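Local coordinates for protein glutathione S-transferase (Legionella pneumophila subsp. pneumophila str. Philadelphia 1, PDB 3NIV) that probably acts as a zeta-class glutathione transferase, with a likely role in isomerising maleylacetoacetate, at residues D155-C159 and E193-C198. Numbering follows the deposited sequence.
Sequences DKPVC and EINEYC
The carbonyl oxygen of Pro157 is met by Ile194 and Tyr197 of the facing helix, a worked example of how a loop can dock on a helix through a backbone carbonyl. Ile194 CA lies 3.2 Å from Pro157 O in a CA-H...O contact, with 148° at the hydrogen. Tyr197 CD2 approaches the same oxygen obliquely to 3.3 Å, and Ile194 CG2 also lies against it. The peptide is presented by an inverse gamma turn centred on Pro157, in which Val158 N makes a weak hydrogen bond back to Lys156 O. Tyr197 N and Cys198 N are engaged within the helix, with the carbonyls of Glu193 and Ile194.

The proline ring wedges against the root of the tyrosine, its CB 3.4 Å from Tyr197 CB, while Pro157 CD makes an off-centre CH-pi contact 4.3 Å from the ring centroid and 29° off its normal. With CG anti to the backbone N (chi1 173°), the Tyr197 ring passes the proline, which it crosses at about a right angle, and its hydroxyl end comes to Lys156. Both segments belong to the helical C-terminal domain of the glutathione transferase fold: the turn, in the loop between helices 127-149 and 166-180, rests on helix 189-198.

Farther out along the ring, Val158 CG1 lies 3.9 Å from Tyr197 CE2, and the aliphatic CD of Lys156 passes the phenol oxygen. On the buried flank, the extended Ile194 side chain brings CD1 to 3.7 Å from Val158 O and near Cys159 SG. Leu149 touches both Ile194 and Cys159 there, while the side chain of Arg154 hydrogen-bonds to the carbonyl oxygens of Val158 and Cys159.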
loop_
_atom_site.group_PDB
_atom_site.type_symbol
_atom_site.label_atom_id
_atom_site.label_comp_id
_atom_site.label_asym_id
_atom_site.label_seq_id
_atom_site.Cartn_x
_atom_site.Cartn_y
_atom_site.Cartn_z
ATOM N N ASP A 155 -14.031 18.281 13.567
ATOM C CA ASP A 155 -14.225 19.161 14.715
ATOM C C ASP A 155 -12.918 19.839 15.098
ATOM O O ASP A 155 -12.903 20.841 15.823
ATOM C CB ASP A 155 -14.763 18.378 15.915
ATOM C CG ASP A 155 -16.249 18.589 16.120
ATOM O OD1 ASP A 155 -16.937 18.933 15.133
ATOM O OD2 ASP A 155 -16.729 18.424 17.267
ATOM N N LYS A 156 -11.825 19.268 14.610
ATOM C CA LYS A 156 -10.494 19.795 14.846
ATOM C C LYS A 156 -9.669 19.561 13.592
ATOM O O LYS A 156 -10.201 19.084 12.587
ATOM C CB LYS A 156 -9.862 19.110 16.057
ATOM C CG LYS A 156 -10.717 18.018 16.680
ATOM C CD LYS A 156 -9.942 17.274 17.754
ATOM C CE LYS A 156 -10.821 16.952 18.962
ATOM N NZ LYS A 156 -11.024 18.140 19.861
ATOM N N PRO A 157 -8.376 19.925 13.628
ATOM C CA PRO A 157 -7.485 19.630 12.499
ATOM C C PRO A 157 -6.966 18.182 12.516
ATOM O O PRO A 157 -5.789 17.921 12.773
ATOM C CB PRO A 157 -6.339 20.633 12.679
ATOM C CG PRO A 157 -6.868 21.662 13.630
ATOM C CD PRO A 157 -7.779 20.912 14.537
ATOM N N VAL A 158 -7.882 17.257 12.260
ATOM C CA VAL A 158 -7.574 15.872 11.949
ATOM C C VAL A 158 -8.228 15.593 10.604
ATOM O O VAL A 158 -8.973 16.436 10.088
ATOM C CB VAL A 158 -8.145 14.921 12.996
ATOM C CG1 VAL A 158 -7.476 15.174 14.345
ATOM C CG2 VAL A 158 -9.659 15.100 13.097
ATOM N N CYS A 159 -7.946 14.425 10.033
ATOM C CA CYS A 159 -8.400 14.117 8.685
ATOM C C CYS A 159 -9.920 14.082 8.607
ATOM O O CYS A 159 -10.532 14.594 7.660
ATOM C CB CYS A 159 -7.775 12.798 8.196
ATOM S SG CYS A 159 -6.039 12.976 7.617
ATOM N N GLU A 193 -2.760 22.537 8.404
ATOM C CA GLU A 193 -3.431 22.654 9.699
ATOM C C GLU A 193 -3.375 21.362 10.491
ATOM O O GLU A 193 -3.063 21.382 11.686
ATOM C CB GLU A 193 -4.898 23.024 9.522
ATOM C CG GLU A 193 -5.150 24.362 8.891
ATOM C CD GLU A 193 -6.606 24.538 8.502
ATOM O OE1 GLU A 193 -7.374 23.548 8.592
ATOM O OE2 GLU A 193 -6.982 25.663 8.103
ATOM N N ILE A 194 -3.709 20.249 9.832
ATOM C CA ILE A 194 -3.750 18.942 10.486
ATOM C C ILE A 194 -2.384 18.566 11.021
ATOM O O ILE A 194 -2.247 18.144 12.170
ATOM C CB ILE A 194 -4.186 17.827 9.504
ATOM C CG1 ILE A 194 -5.627 18.043 9.046
ATOM C CG2 ILE A 194 -4.041 16.464 10.149
ATOM C CD1 ILE A 194 -6.055 17.142 7.893
ATOM N N ASN A 195 -1.369 18.714 10.171
ATOM C CA ASN A 195 0.009 18.459 10.574
ATOM C C ASN A 195 0.401 19.279 11.797
ATOM O O ASN A 195 0.961 18.753 12.762
ATOM C CB ASN A 195 0.980 18.760 9.435
ATOM C CG ASN A 195 2.424 18.497 9.825
ATOM O OD1 ASN A 195 2.777 17.385 10.214
ATOM N ND2 ASN A 195 3.258 19.519 9.734
ATOM N N GLU A 196 0.112 20.574 11.746
ATOM C CA GLU A 196 0.384 21.453 12.882
ATOM C C GLU A 196 -0.306 20.929 14.130
ATOM O O GLU A 196 0.327 20.704 15.162
ATOM C CB GLU A 196 -0.101 22.873 12.606
ATOM C CG GLU A 196 0.961 23.827 12.118
ATOM C CD GLU A 196 0.648 25.271 12.508
ATOM O OE1 GLU A 196 -0.402 25.486 13.159
ATOM O OE2 GLU A 196 1.443 26.180 12.166
ATOM N N TYR A 197 -1.613 20.736 14.034
ATOM C CA TYR A 197 -2.340 20.185 15.167
ATOM C C TYR A 197 -1.680 18.913 15.695
ATOM O O TYR A 197 -1.164 18.893 16.814
ATOM C CB TYR A 197 -3.801 19.923 14.825
ATOM C CG TYR A 197 -4.517 19.208 15.937
ATOM C CD1 TYR A 197 -4.947 19.894 17.058
ATOM C CD2 TYR A 197 -4.728 17.837 15.884
ATOM C CE1 TYR A 197 -5.588 19.243 18.088
ATOM C CE2 TYR A 197 -5.365 17.176 16.912
ATOM C CZ TYR A 197 -5.799 17.885 18.010
ATOM O OH TYR A 197 -6.443 17.233 19.037
ATOM N N CYS A 198 -1.683 17.856 14.888
ATOM C CA CYS A 198 -1.133 16.583 15.320
ATOM C C CYS A 198 0.223 16.721 15.987
ATOM O O CYS A 198 0.524 16.003 16.940
ATOM C CB CYS A 198 -1.052 15.592 14.150
ATOM S SG CYS A 198 -2.663 14.958 13.608
#